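Local structure of GCN5-related N-acetyltransferase (Brucella melitensis biovar Abortus 2308, 3TCV) at residues Tyr164-Asn170 with Asn200-Phe206. The protein probably transfers an acetyl group from acetyl-coenzyme A to an amine. Residues are numbered along the deposited sequence; the frame is centred on the assembly and turned at random. Where two conformers were deposited one is given.
Sequences YEWECHN and NRDTAWF
Arg201 reaches across to Glu167 in a salt bridge, NH1 to OE2 at 3.1 Å, with the carboxylate and guanidinium planes nearly perpendicular. Three further contacts fix the rotation of the guanidinium: its NE donates in plane to Thr203 OG1, which also bonds His193; a water in its plane accepts from NH1 and donates to Glu167 O; and one face lies on the backbone at Cys168 C and His169 N. An extended chain, with CG anti to the backbone N (chi1 170°), carries the aliphatic part of Arg201 along the His169 imidazole, running counter to it with CB and CG at CD2, and Arg201 CA sits over a ring face. His169 NE2 donates to Asn200 O (2.9 Å) on a carbonyl lone pair, though the bond is bent (131°), while ND1 accepts from Glu171 N. Beyond the strand end, Asn170 N bonds Asp202 O at 2.8 Å, and a second water links Asn170 ND2 to Asp202 OD2; Asp202 OD1 accepts from Gln192 N and Asn200 ND2. Between the antiparallel strands, Trp166 with Phe206 and Cys168 with Ala204 form hydrogen-bonded pairs; Glu167 and Trp205 form a non-hydrogen-bonded one. On the Glu167 face, that side chain runs beside the Trp205 indole, its CB 3.7 Å from the six-membered ring centroid in a CH-pi contact, and Thr203 CG2 lies over the same ring face. On the other side of the sheet, Trp166 CD1 meets Phe206 CD2 at 3.8 Å with the ring planes almost perpendicular, Cys168 SG approaches the Phe206 edge, and helix 173-182 packs against all three. The pair thus joins strand 163-169 to the C-terminal hairpin of the GNAT fold; Arg201 probably balances the Glu167 charge, while the indole gives apolar packing under its aliphatic part and flat carboxylate.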
ATOM      1  N   TYR B 164      -5.671   1.770 -11.230  1.00 14.41           N
ATOM      2  CA  TYR B 164      -6.548   0.639 -10.886  1.00 14.32           C
ATOM      3  C   TYR B 164      -5.652  -0.556 -10.568  1.00 14.21           C
ATOM      4  O   TYR B 164      -4.807  -0.947 -11.379  1.00 13.95           O
ATOM      5  CB  TYR B 164      -7.441   0.372 -12.088  1.00 14.56           C
ATOM      6  CG  TYR B 164      -8.459  -0.733 -11.980  1.00 14.87           C
ATOM      7  CD1 TYR B 164      -9.393  -0.764 -10.958  1.00 15.35           C
ATOM      8  CD2 TYR B 164      -8.518  -1.730 -12.942  1.00 15.10           C
ATOM      9  CE1 TYR B 164     -10.346  -1.768 -10.919  1.00 15.77           C
ATOM     10  CE2 TYR B 164      -9.470  -2.732 -12.914  1.00 15.31           C
ATOM     11  CZ  TYR B 164     -10.384  -2.743 -11.888  1.00 15.38           C
ATOM     12  OH  TYR B 164     -11.343  -3.733 -11.844  1.00 16.15           O
ATOM     13  N   GLU B 165      -5.758  -1.058  -9.341  1.00 14.18           N
ATOM     14  CA  GLU B 165      -4.777  -1.995  -8.828  1.00 14.38           C
ATOM     15  C   GLU B 165      -5.280  -3.421  -8.723  1.00 14.09           C
ATOM     16  O   GLU B 165      -6.472  -3.663  -8.447  1.00 14.33           O
ATOM     17  CB  GLU B 165      -4.322  -1.572  -7.421  1.00 14.96           C
ATOM     18  CG  GLU B 165      -3.654  -0.219  -7.320  1.00 15.24           C
ATOM     19  CD  GLU B 165      -3.463   0.268  -5.903  1.00 15.73           C
ATOM     20  OE1 GLU B 165      -2.442   0.930  -5.692  1.00 15.83           O
ATOM     21  OE2 GLU B 165      -4.345   0.034  -5.015  1.00 16.28           O
ATOM     22  N   TRP B 166      -4.329  -4.345  -8.841  1.00 14.21           N
ATOM     23  CA  TRP B 166      -4.497  -5.774  -8.552  1.00 14.60           C
ATOM     24  C   TRP B 166      -3.354  -6.196  -7.654  1.00 14.70           C
ATOM     25  O   TRP B 166      -2.212  -5.852  -7.900  1.00 14.54           O
ATOM     26  CB  TRP B 166      -4.444  -6.550  -9.852  1.00 14.62           C
ATOM     27  CG  TRP B 166      -4.670  -8.039  -9.761  1.00 14.64           C
ATOM     28  CD1 TRP B 166      -3.815  -9.016  -9.269  1.00 14.55           C
ATOM     29  CD2 TRP B 166      -5.824  -8.773 -10.297  1.00 14.68           C
ATOM     30  NE1 TRP B 166      -4.378 -10.277  -9.417  1.00 14.72           N
ATOM     31  CE2 TRP B 166      -5.590 -10.182 -10.011  1.00 14.58           C
ATOM     32  CE3 TRP B 166      -7.027  -8.402 -10.903  1.00 14.51           C
ATOM     33  CZ2 TRP B 166      -6.517 -11.170 -10.369  1.00 14.69           C
ATOM     34  CZ3 TRP B 166      -7.938  -9.404 -11.249  1.00 14.54           C
ATOM     35  CH2 TRP B 166      -7.686 -10.752 -10.993  1.00 14.62           C
ATOM     36  N   GLU B 167      -3.652  -6.892  -6.560  1.00 14.84           N
ATOM     37  CA  GLU B 167      -2.596  -7.465  -5.712  1.00 15.71           C
ATOM     38  C   GLU B 167      -3.004  -8.881  -5.349  1.00 15.89           C
ATOM     39  O   GLU B 167      -4.212  -9.190  -5.176  1.00 17.20           O
ATOM     40  CB  GLU B 167      -2.330  -6.632  -4.440  1.00 16.03           C
ATOM     41  CG  GLU B 167      -3.580  -6.168  -3.703  1.00 16.51           C
ATOM     42  CD  GLU B 167      -3.416  -5.947  -2.209  1.00 16.83           C
ATOM     43  OE1 GLU B 167      -4.224  -5.142  -1.662  1.00 17.65           O
ATOM     44  OE2 GLU B 167      -2.545  -6.576  -1.563  1.00 16.49           O
ATOM     45  N   CYS B 168      -2.015  -9.737  -5.269  1.00 16.11           N
ATOM     46  CA  CYS B 168      -2.201 -11.121  -4.888  1.00 16.57           C
ATOM     47  C   CYS B 168      -0.922 -11.670  -4.256  1.00 17.04           C
ATOM     48  O   CYS B 168       0.137 -11.055  -4.317  1.00 16.75           O
ATOM     49  CB  CYS B 168      -2.569 -11.962  -6.132  1.00 16.05           C
ATOM     50  SG  CYS B 168      -1.309 -12.003  -7.434  1.00 16.36           S
ATOM     51  N   HIS B 169      -1.045 -12.822  -3.606  1.00 18.40           N
ATOM     52  CA  HIS B 169       0.105 -13.562  -3.126  0.50 18.66           C
ATOM     53  C   HIS B 169       0.999 -13.804  -4.306  1.00 19.23           C
ATOM     54  O   HIS B 169       0.529 -14.234  -5.396  1.00 19.00           O
ATOM     55  CB  HIS B 169      -0.387 -14.883  -2.507  0.50 19.26           C
ATOM     56  CG  HIS B 169       0.559 -15.520  -1.514  0.50 19.24           C
ATOM     57  ND1 HIS B 169       1.805 -15.880  -1.830  0.50 20.15           N
ATOM     58  CD2 HIS B 169       0.362 -15.914  -0.190  0.50 19.47           C
ATOM     59  CE1 HIS B 169       2.399 -16.448  -0.761  0.50 20.23           C
ATOM     60  NE2 HIS B 169       1.514 -16.473   0.238  0.50 19.94           N
ATOM     61  N   ASN B 170       2.286 -13.575  -4.134  1.00 19.25           N
ATOM     62  CA  ASN B 170       3.217 -13.807  -5.189  1.00 20.72           C
ATOM     63  C   ASN B 170       3.272 -15.294  -5.611  1.00 22.00           C
ATOM     64  O   ASN B 170       3.608 -15.589  -6.743  1.00 21.76           O
ATOM     65  CB  ASN B 170       4.584 -13.339  -4.778  1.00 21.65           C
ATOM     66  CG  ASN B 170       5.542 -13.324  -5.922  1.00 22.00           C
ATOM     67  OD1 ASN B 170       5.245 -12.733  -6.980  1.00 22.94           O
ATOM     68  ND2 ASN B 170       6.699 -13.940  -5.736  1.00 21.74           N
ATOM     69  N   ASN B 200       3.540 -16.957   5.330  1.00 16.27           N
ATOM     70  CA  ASN B 200       4.028 -15.695   4.778  1.00 15.60           C
ATOM     71  C   ASN B 200       3.353 -15.374   3.459  1.00 15.74           C
ATOM     72  O   ASN B 200       3.050 -16.275   2.680  1.00 15.90           O
ATOM     73  CB  ASN B 200       5.513 -15.768   4.521  1.00 15.51           C
ATOM     74  CG  ASN B 200       6.023 -14.504   3.884  1.00 15.18           C
ATOM     75  OD1 ASN B 200       5.999 -13.451   4.524  1.00 14.36           O
ATOM     76  ND2 ASN B 200       6.506 -14.598   2.632  1.00 15.20           N
ATOM     77  N   ARG B 201       3.097 -14.088   3.231  1.00 15.34           N
ATOM     78  CA  ARG B 201       2.656 -13.616   1.931  1.00 15.44           C
ATOM     79  C   ARG B 201       3.561 -12.479   1.497  1.00 15.14           C
ATOM     80  O   ARG B 201       3.626 -11.461   2.178  1.00 14.46           O
ATOM     81  CB  ARG B 201       1.231 -13.101   1.984  1.00 15.40           C
ATOM     82  CG  ARG B 201       0.829 -12.363   0.693  1.00 15.55           C
ATOM     83  CD  ARG B 201      -0.663 -12.125   0.579  1.00 15.89           C
ATOM     84  NE  ARG B 201      -0.990 -10.989  -0.303  1.00 15.89           N
ATOM     85  CZ  ARG B 201      -2.181 -10.764  -0.852  1.00 15.99           C
ATOM     86  NH1 ARG B 201      -2.386  -9.650  -1.533  1.00 15.84           N
ATOM     87  NH2 ARG B 201      -3.173 -11.633  -0.698  1.00 16.35           N
ATOM     88  N   ASP B 202       4.261 -12.680   0.379  1.00 15.59           N
ATOM     89  CA  ASP B 202       4.842 -11.578  -0.357  1.00 15.40           C
ATOM     90  C   ASP B 202       3.771 -11.165  -1.358  1.00 15.24           C
ATOM     91  O   ASP B 202       3.222 -12.035  -2.053  1.00 16.48           O
ATOM     92  CB  ASP B 202       6.078 -12.013  -1.116  1.00 15.84           C
ATOM     93  CG  ASP B 202       7.150 -12.621  -0.230  1.00 16.47           C
ATOM     94  OD1 ASP B 202       7.320 -12.260   0.952  1.00 15.42           O
ATOM     95  OD2 ASP B 202       7.860 -13.504  -0.764  1.00 18.43           O
ATOM     96  N   THR B 203       3.474  -9.872  -1.438  1.00 14.44           N
ATOM     97  CA  THR B 203       2.431  -9.383  -2.346  1.00 14.04           C
ATOM     98  C   THR B 203       3.003  -8.864  -3.660  1.00 13.82           C
ATOM     99  O   THR B 203       3.808  -7.954  -3.654  1.00 13.43           O
ATOM    100  CB  THR B 203       1.600  -8.282  -1.670  1.00 13.75           C
ATOM    101  OG1 THR B 203       0.905  -8.837  -0.537  1.00 13.85           O
ATOM    102  CG2 THR B 203       0.607  -7.681  -2.676  1.00 13.77           C
ATOM    103  N   ALA B 204       2.526  -9.434  -4.770  1.00 13.98           N
ATOM    104  CA  ALA B 204       2.741  -8.965  -6.138  1.00 13.71           C
ATOM    105  C   ALA B 204       1.692  -7.903  -6.458  1.00 13.45           C
ATOM    106  O   ALA B 204       0.476  -8.141  -6.305  1.00 13.23           O
ATOM    107  CB  ALA B 204       2.603 -10.134  -7.113  1.00 14.05           C
ATOM    108  N   TRP B 205       2.168  -6.749  -6.915  1.00 13.10           N
ATOM    109  CA  TRP B 205       1.356  -5.578  -7.301  1.00 12.83           C
ATOM    110  C   TRP B 205       1.395  -5.325  -8.780  1.00 12.91           C
ATOM    111  O   TRP B 205       2.461  -5.377  -9.412  1.00 12.99           O
ATOM    112  CB  TRP B 205       1.903  -4.319  -6.621  1.00 12.66           C
ATOM    113  CG  TRP B 205       1.632  -4.251  -5.150  1.00 12.71           C
ATOM    114  CD1 TRP B 205       2.490  -4.600  -4.117  1.00 12.67           C
ATOM    115  CD2 TRP B 205       0.393  -3.814  -4.498  1.00 12.76           C
ATOM    116  NE1 TRP B 205       1.875  -4.430  -2.901  1.00 12.72           N
ATOM    117  CE2 TRP B 205       0.624  -3.942  -3.064  1.00 12.82           C
ATOM    118  CE3 TRP B 205      -0.830  -3.323  -4.943  1.00 12.93           C
ATOM    119  CZ2 TRP B 205      -0.341  -3.595  -2.134  1.00 13.08           C
ATOM    120  CZ3 TRP B 205      -1.802  -2.993  -3.994  1.00 13.11           C
ATOM    121  CH2 TRP B 205      -1.546  -3.118  -2.620  1.00 13.15           C
ATOM    122  N   PHE B 206       0.230  -4.983  -9.321  1.00 12.83           N
ATOM    123  CA  PHE B 206       0.057  -4.690 -10.730  1.00 12.87           C
ATOM    124  C   PHE B 206      -0.924  -3.533 -10.840  1.00 12.81           C
ATOM    125  O   PHE B 206      -1.779  -3.352  -9.970  1.00 12.91           O
ATOM    126  CB  PHE B 206      -0.551  -5.867 -11.500  1.00 13.05           C
ATOM    127  CG  PHE B 206       0.076  -7.223 -11.260  1.00 13.17           C
ATOM    128  CD1 PHE B 206       0.863  -7.820 -12.231  1.00 13.42           C
ATOM    129  CD2 PHE B 206      -0.235  -7.957 -10.117  1.00 13.34           C
ATOM    130  CE1 PHE B 206       1.398  -9.090 -12.036  1.00 13.76           C
ATOM    131  CE2 PHE B 206       0.316  -9.204  -9.904  1.00 13.57           C
ATOM    132  CZ  PHE B 206       1.132  -9.773 -10.863  1.00 13.83           C
TER
HETATM  133  O   HOH W   1      -5.029  -9.683  -2.362  1.00 20.32           O
HETATM  134  O   HOH W   2       6.577 -14.913  -3.058  1.00 29.98           O